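Local coordinates for hydroxylase (Rhodococcus sp., PDB 2OR0), which is probably a flavin-dependent monooxygenase of the acyl-CoA dehydrogenase fold, using reduced flavin and molecular oxygen to hydroxylate its substrate, at residues Ser60-Leu65 with Trp97-Val102; Thr127-Pro132 with Trp163-Ala168; Gly157-Gln162 with Gly208-Ile213. All blocks are in the same frame, centred on the assembly; numbering follows the deposited sequence. Where two conformers were deposited one is given.

Contact 1 of 3, residues Ser60-Leu65 with Trp97-Val102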
# COMPACT_ATOMS: atom_id res chain seq x y z
N SER A 60 0.03 17.96 -1.22
CA SER A 60 1.37 17.63 -1.73
C SER A 60 1.30 17.00 -3.11
O SER A 60 2.32 16.91 -3.80
CB SER A 60 2.08 16.66 -0.79
OG SER A 60 1.62 15.32 -1.03
N GLY A 61 0.11 16.56 -3.50
CA GLY A 61 -0.08 15.80 -4.73
C GLY A 61 0.29 14.32 -4.64
O GLY A 61 0.32 13.63 -5.65
N ALA A 62 0.59 13.82 -3.44
CA ALA A 62 0.99 12.40 -3.30
C ALA A 62 0.03 11.36 -3.88
O ALA A 62 0.46 10.35 -4.45
CB ALA A 62 1.30 12.07 -1.85
N ILE A 63 -1.28 11.58 -3.74
CA ILE A 63 -2.26 10.61 -4.24
C ILE A 63 -2.40 10.69 -5.77
O ILE A 63 -2.85 9.74 -6.40
CB ILE A 63 -3.61 10.77 -3.51
CG1 ILE A 63 -3.41 10.77 -1.99
CG2 ILE A 63 -4.65 9.74 -3.99
CD1 ILE A 63 -2.74 9.53 -1.42
N ARG A 64 -1.98 11.81 -6.36
CA ARG A 64 -2.01 11.97 -7.81
C ARG A 64 -0.78 11.41 -8.56
O ARG A 64 -0.71 11.48 -9.81
CB ARG A 64 -2.23 13.44 -8.14
CG ARG A 64 -3.68 13.85 -7.91
CD ARG A 64 -3.95 15.26 -8.37
NE ARG A 64 -3.08 16.20 -7.68
CZ ARG A 64 -3.26 17.52 -7.68
NH1 ARG A 64 -4.30 18.04 -8.34
NH2 ARG A 64 -2.40 18.30 -7.03
N LEU A 65 0.15 10.84 -7.80
CA LEU A 65 1.37 10.23 -8.36
C LEU A 65 1.13 9.32 -9.56
O LEU A 65 1.82 9.43 -10.57
CB LEU A 65 2.17 9.49 -7.27
CG LEU A 65 2.96 10.35 -6.27
CD1 LEU A 65 3.42 9.51 -5.07
CD2 LEU A 65 4.14 11.03 -6.94
N TRP A 97 1.38 4.73 4.85
CA TRP A 97 0.52 3.60 4.52
C TRP A 97 -0.66 4.05 3.66
O TRP A 97 -1.02 3.39 2.67
CB TRP A 97 0.02 2.94 5.81
CG TRP A 97 -0.86 1.74 5.55
CD1 TRP A 97 -2.23 1.74 5.45
CD2 TRP A 97 -0.44 0.38 5.33
NE1 TRP A 97 -2.68 0.45 5.21
CE2 TRP A 97 -1.61 -0.39 5.12
CE3 TRP A 97 0.80 -0.26 5.31
CZ2 TRP A 97 -1.58 -1.78 4.88
CZ3 TRP A 97 0.84 -1.65 5.07
CH2 TRP A 97 -0.34 -2.39 4.86
N VAL A 98 -1.28 5.17 4.04
CA VAL A 98 -2.46 5.66 3.32
C VAL A 98 -2.07 6.08 1.87
O VAL A 98 -2.78 5.76 0.90
CB VAL A 98 -3.17 6.79 4.10
CG1 VAL A 98 -4.11 7.58 3.20
CG2 VAL A 98 -3.93 6.20 5.31
N THR A 99 -0.91 6.70 1.75
CA THR A 99 -0.35 7.07 0.43
C THR A 99 -0.12 5.88 -0.48
O THR A 99 -0.49 5.91 -1.66
CB THR A 99 0.96 7.85 0.57
OG1 THR A 99 0.75 8.97 1.44
CG2 THR A 99 1.42 8.37 -0.78
N GLY A 100 0.48 4.82 0.06
CA GLY A 100 0.67 3.59 -0.68
C GLY A 100 -0.56 2.77 -1.05
O GLY A 100 -0.47 1.94 -1.95
N ILE A 101 -1.68 2.97 -0.35
CA ILE A 101 -2.93 2.23 -0.60
C ILE A 101 -3.88 3.09 -1.44
O ILE A 101 -4.29 2.69 -2.52
CB ILE A 101 -3.68 1.86 0.74
CG1 ILE A 101 -2.84 0.94 1.62
CG2 ILE A 101 -5.05 1.21 0.46
CD1 ILE A 101 -3.22 -0.55 1.55
N VAL A 102 -4.25 4.24 -0.90
CA VAL A 102 -5.15 5.17 -1.57
C VAL A 102 -4.48 5.63 -2.89
O VAL A 102 -5.15 5.76 -3.92
CB VAL A 102 -5.53 6.36 -0.66
CG1 VAL A 102 -6.45 7.35 -1.37
CG2 VAL A 102 -6.23 5.87 0.61

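Contact 2 of 3, residues Thr127-Pro132 with Trp163-Ala168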
# COMPACT_ATOMS: atom_id res chain seq x y z
N THR A 127 -10.25 13.90 -5.36
CA THR A 127 -11.20 12.95 -4.78
C THR A 127 -10.49 11.62 -4.60
O THR A 127 -9.89 11.10 -5.57
CB THR A 127 -12.44 12.78 -5.70
OG1 THR A 127 -13.09 14.04 -5.84
CG2 THR A 127 -13.43 11.78 -5.12
N TRP A 128 -10.55 11.08 -3.38
CA TRP A 128 -9.89 9.80 -3.05
C TRP A 128 -10.84 8.61 -3.03
O TRP A 128 -12.03 8.75 -2.68
CB TRP A 128 -9.22 9.86 -1.68
CG TRP A 128 -8.11 10.84 -1.55
CD1 TRP A 128 -7.53 11.60 -2.55
CD2 TRP A 128 -7.39 11.16 -0.34
NE1 TRP A 128 -6.53 12.39 -2.02
CE2 TRP A 128 -6.42 12.14 -0.68
CE3 TRP A 128 -7.48 10.72 0.99
CZ2 TRP A 128 -5.52 12.68 0.28
CZ3 TRP A 128 -6.60 11.26 1.94
CH2 TRP A 128 -5.63 12.23 1.57
N MSE A 129 -10.30 7.45 -3.40
CA MSE A 129 -10.98 6.18 -3.26
C MSE A 129 -10.35 5.36 -2.12
O MSE A 129 -9.12 5.32 -1.98
CB MSE A 129 -10.91 5.36 -4.55
CG MSE A 129 -11.59 6.00 -5.75
SE MSE A 129 -10.91 5.16 -7.34
CE MSE A 129 -9.48 6.50 -7.55
N ALA A 130 -11.23 4.71 -1.35
CA ALA A 130 -10.86 3.74 -0.30
C ALA A 130 -10.93 2.33 -0.84
O ALA A 130 -11.59 2.06 -1.85
CB ALA A 130 -11.79 3.88 0.94
N SER A 131 -10.22 1.43 -0.17
CA SER A 131 -10.19 -0.01 -0.41
C SER A 131 -11.12 -0.70 0.60
O SER A 131 -11.86 -0.04 1.34
CB SER A 131 -8.73 -0.50 -0.22
OG SER A 131 -8.28 -0.28 1.14
N PRO A 132 -10.99 -2.03 0.75
CA PRO A 132 -10.13 -3.10 0.21
C PRO A 132 -10.61 -3.85 -1.02
O PRO A 132 -11.82 -3.99 -1.26
CB PRO A 132 -10.06 -4.08 1.37
CG PRO A 132 -11.48 -4.03 1.92
CD PRO A 132 -11.91 -2.57 1.79
N TRP A 163 -15.29 7.70 -2.40
CA TRP A 163 -15.66 6.52 -3.17
C TRP A 163 -14.89 5.32 -2.59
O TRP A 163 -13.88 5.50 -1.91
CB TRP A 163 -15.28 6.68 -4.65
CG TRP A 163 -16.04 7.77 -5.40
CD1 TRP A 163 -15.84 9.12 -5.31
CD2 TRP A 163 -17.13 7.58 -6.31
NE1 TRP A 163 -16.73 9.79 -6.13
CE2 TRP A 163 -17.54 8.87 -6.74
CE3 TRP A 163 -17.80 6.46 -6.81
CZ2 TRP A 163 -18.59 9.06 -7.66
CZ3 TRP A 163 -18.83 6.64 -7.73
CH2 TRP A 163 -19.21 7.94 -8.14
N ALA A 164 -15.36 4.11 -2.88
CA ALA A 164 -14.64 2.90 -2.48
C ALA A 164 -14.50 2.00 -3.66
O ALA A 164 -15.41 1.91 -4.48
CB ALA A 164 -15.37 2.18 -1.37
N PHE A 165 -13.35 1.33 -3.72
CA PHE A 165 -13.04 0.32 -4.71
C PHE A 165 -13.05 -1.02 -3.96
O PHE A 165 -12.16 -1.26 -3.15
CB PHE A 165 -11.61 0.59 -5.19
CG PHE A 165 -11.41 0.41 -6.67
CD1 PHE A 165 -10.46 1.21 -7.35
CD2 PHE A 165 -12.13 -0.52 -7.40
CE1 PHE A 165 -10.26 1.07 -8.72
CE2 PHE A 165 -11.93 -0.65 -8.79
CZ PHE A 165 -11.00 0.15 -9.44
N LEU A 166 -14.02 -1.89 -4.21
CA LEU A 166 -14.15 -3.09 -3.36
C LEU A 166 -14.16 -4.36 -4.17
O LEU A 166 -14.60 -4.34 -5.31
CB LEU A 166 -15.45 -3.02 -2.54
CG LEU A 166 -15.68 -1.76 -1.71
CD1 LEU A 166 -17.18 -1.65 -1.29
CD2 LEU A 166 -14.71 -1.73 -0.50
N GLY A 167 -13.71 -5.46 -3.57
CA GLY A 167 -13.82 -6.76 -4.23
C GLY A 167 -15.15 -7.42 -3.91
O GLY A 167 -15.72 -7.22 -2.84
N ALA A 168 -15.66 -8.21 -4.84
CA ALA A 168 -16.88 -8.96 -4.61
C ALA A 168 -16.89 -10.22 -5.44
O ALA A 168 -16.34 -10.24 -6.55
CB ALA A 168 -18.09 -8.10 -4.93

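Contact 3 of 3, residues Gly157-Gln162 with Gly208-Ile213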
# COMPACT_ATOMS: atom_id res chain seq x y z
N GLY A 157 -7.70 4.85 5.45
CA GLY A 157 -7.94 6.25 5.09
C GLY A 157 -9.40 6.58 4.75
O GLY A 157 -9.69 7.64 4.23
N THR A 158 -10.31 5.66 5.08
CA THR A 158 -11.69 5.69 4.57
C THR A 158 -12.50 6.95 4.90
O THR A 158 -13.31 7.40 4.07
CB THR A 158 -12.46 4.38 4.94
OG1 THR A 158 -13.53 4.17 4.01
CG2 THR A 158 -13.00 4.38 6.37
N ASP A 159 -12.27 7.53 6.09
CA ASP A 159 -12.93 8.78 6.48
C ASP A 159 -12.63 9.94 5.52
O ASP A 159 -13.35 10.95 5.51
CB ASP A 159 -12.51 9.21 7.89
CG ASP A 159 -13.01 8.24 8.96
OD1 ASP A 159 -14.23 8.05 9.06
OD2 ASP A 159 -12.17 7.67 9.70
N HIS A 160 -11.56 9.79 4.74
CA HIS A 160 -11.10 10.88 3.87
C HIS A 160 -11.37 10.60 2.39
O HIS A 160 -10.95 11.35 1.50
CB HIS A 160 -9.61 11.14 4.14
CG HIS A 160 -9.34 11.61 5.54
ND1 HIS A 160 -9.66 12.88 5.97
CD2 HIS A 160 -8.79 10.97 6.60
CE1 HIS A 160 -9.31 13.00 7.24
NE2 HIS A 160 -8.78 11.86 7.65
N CYS A 161 -12.09 9.50 2.15
CA CYS A 161 -12.41 9.06 0.80
C CYS A 161 -13.91 9.25 0.52
O CYS A 161 -14.75 9.15 1.43
CB CYS A 161 -12.02 7.60 0.62
SG CYS A 161 -10.23 7.27 0.83
N GLN A 162 -14.23 9.52 -0.75
CA GLN A 162 -15.60 9.77 -1.18
C GLN A 162 -16.14 8.66 -2.08
O GLN A 162 -17.30 8.68 -2.47
CB GLN A 162 -15.72 11.16 -1.83
CG GLN A 162 -15.73 12.32 -0.80
CD GLN A 162 -16.83 12.17 0.28
OE1 GLN A 162 -18.03 11.98 -0.03
NE2 GLN A 162 -16.43 12.25 1.56
N GLY A 208 -6.90 4.64 10.32
CA GLY A 208 -8.34 4.57 10.46
C GLY A 208 -8.92 3.60 9.48
O GLY A 208 -9.85 3.95 8.77
N SER A 209 -8.39 2.37 9.46
CA SER A 209 -8.79 1.36 8.50
C SER A 209 -10.04 0.59 8.96
O SER A 209 -10.02 -0.63 9.16
CB SER A 209 -7.62 0.42 8.20
OG SER A 209 -6.48 1.14 7.76
N LYS A 210 -11.14 1.32 9.06
CA LYS A 210 -12.43 0.83 9.56
C LYS A 210 -13.12 -0.15 8.61
O LYS A 210 -12.74 -0.26 7.44
CB LYS A 210 -13.34 2.02 9.88
CG LYS A 210 -12.88 2.84 11.10
CD LYS A 210 -13.55 4.21 11.10
CE LYS A 210 -12.92 5.16 12.09
NZ LYS A 210 -13.55 6.51 11.92
N ASP A 211 -14.09 -0.90 9.15
CA ASP A 211 -14.98 -1.74 8.36
C ASP A 211 -15.96 -0.88 7.56
O ASP A 211 -16.37 0.21 8.00
CB ASP A 211 -15.80 -2.67 9.27
CG ASP A 211 -14.97 -3.82 9.88
OD1 ASP A 211 -13.70 -3.80 9.85
OD2 ASP A 211 -15.61 -4.74 10.42
N LEU A 212 -16.36 -1.39 6.40
CA LEU A 212 -17.45 -0.82 5.61
C LEU A 212 -18.54 -1.87 5.44
O LEU A 212 -18.24 -3.04 5.23
CB LEU A 212 -16.95 -0.44 4.20
CG LEU A 212 -15.79 0.54 3.93
CD1 LEU A 212 -15.73 0.89 2.44
CD2 LEU A 212 -15.85 1.81 4.76
N ILE A 213 -19.80 -1.43 5.49
CA ILE A 213 -20.96 -2.30 5.25
C ILE A 213 -21.81 -1.78 4.08
O ILE A 213 -22.08 -0.58 3.99
CB ILE A 213 -21.87 -2.42 6.50
CG1 ILE A 213 -21.24 -3.36 7.52
CG2 ILE A 213 -23.25 -3.05 6.13
CD1 ILE A 213 -22.04 -3.48 8.83
O HOH W 1 -10.27 6.86 8.19

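Contact 1 of 3, residues Ser60-Leu65 with Trp97-Val102
Ile63 reaches from the loop after helix 51-60 to the side of helix 93-102 and meets it with both of its branches. The longer branch ends on the helix backbone: CD1 lies 3.9 Å from CA of Thr99. The shorter one goes to the next turn, where Ile63 CG2 and Val102 CG1 touch at 4.0 Å, the two side chains crossing at a slant. The torsions explain the division of labour. In Ile63, CG1 sits opposite the carbonyl carbon (chi1 -51°), which leaves CG2 on the far side from the backbone N and turned to Val102. One residue earlier, Ala62 points toward the helix, and its CB meets Thr99 CG2 methyl to methyl at 3.9 Å. Thr99 offers that methyl because its hydroxyl is turned back to its own helix, where OG1 bonds to the carbonyl O of Ser95. The contact is thus wholly apolar and buried, with Val85 and Val88 of helix 78-91 also touching Thr99 and Trp128 covering Ile63. How the loop gets there is set just upstream: Gly61, with positive phi, ends helix 51-60, and Ser60 OG accepts from Ala62 N at 3.0 Å. This is helix-end packing in the all-helical N-terminal domain of the acyl-CoA dehydrogenase fold, a Schellman motif overlapped by an ST turn from Ser60, after which Ala62 and Ile63 meet a neighbouring helix.

Contact 2 of 3, residues Thr127-Pro132 with Trp163-Ala168
Residues 129-130 run parallel to strand 163-170, and Ala130 bonds on both sides of Ala164, its N giving to Trp163 O at 2.8 Å (169° at the hydrogen) and its O taking from Phe165 N at 2.7 Å. Weak bonds continue the ladder beyond both ends, from Trp163 N to Trp128 O and, past the cis peptide before Pro132, from Gly167 N to Pro132 O. On the face shared with Trp163, Met129, a selenomethionine, packs its CG against Trp163 CB at 3.9 Å; the chain runs on extended through chi2 (161°), bringing SE to 4.0 Å from Phe165 CD1, and bends only at chi3. That is a Met-aromatic contact, the selenium standing obliquely to the ring while the two side chains run abreast. The pairing adds a short parallel edge to the central beta domain of the acyl-CoA dehydrogenase fold, and helix 114-121 covers Met129 and Trp163. Thr127 brings its CG2 methyl to the edge of the indole, 3.6 Å from Trp163 CD1; its hydroxyl is taken up by the carbonyl O of Asp124. Farther along, Leu166 CD2 meets Pro132 CD at 3.7 Å, with Trp152 of strand 145-155 touching both residues.

Contact 3 of 3, residues Gly157-Gln162 with Gly208-Ile213
A short 3-10 turn, residues 158-160 in the loop between strands 145-155 and 163-170 of the beta domain, is tied by a salt bridge to Lys210 in the segment that runs into strand 210-214. Its acidic partner is Asp159, and the two chains meet roughly perpendicular. Lys210 NZ lies 2.9 Å from Asp159 OD2 and approaches on its syn lone pair, facing OD1, with a weak second bond to OD1 at 3.3 Å. The lysine spans the distance with a chain fully extended beyond CG, and its NZ has a second acidic partner in Glu196, so the ammonium is held between two carboxylates. An asparagine in place of Asp159 would probably weaken the grip on Lys210, leaving Glu196 as the remaining acidic partner of its ammonium and the 3-10 turn less firmly joined to the strand. A water joins the same two segments: it accepts from Asp159 N at 3.0 Å and donates to Asp159 OD2 and to the carbonyl O of Gly208. Thr158 has its CB turned toward the strand, and its side chain and that of Leu212 run alongside each other but head opposite ways. With OG1 opposite the backbone N (chi1 -156°), its hydroxyl bonds to Ser155 OG, while the same oxygen lies against a methyl, Leu212 CD2, at 3.4 Å.

In the fold
Contact 1 closes in the helical N-terminal part before either of the others opens, whereas contacts 2 and 3 interlock along the chain: 127-132, then 157-162, then 163-168, then 208-213. Segments 157-162 and 163-168 are consecutive, so the 3-10 turn of contact 3 leads, after two intervening residues, into the strand of contact 2; their centres lie about 9 Å apart and both reach the same mixed sheet. Contact 1 sits about 14 Å from contact 2 and 15 Å from contact 3, centre to centre. Trp128, its ring against Ile63 and its carbonyl near Gln162, and Val102, packed on Met129 and Cys161, are thus where the helical part meets the beta part.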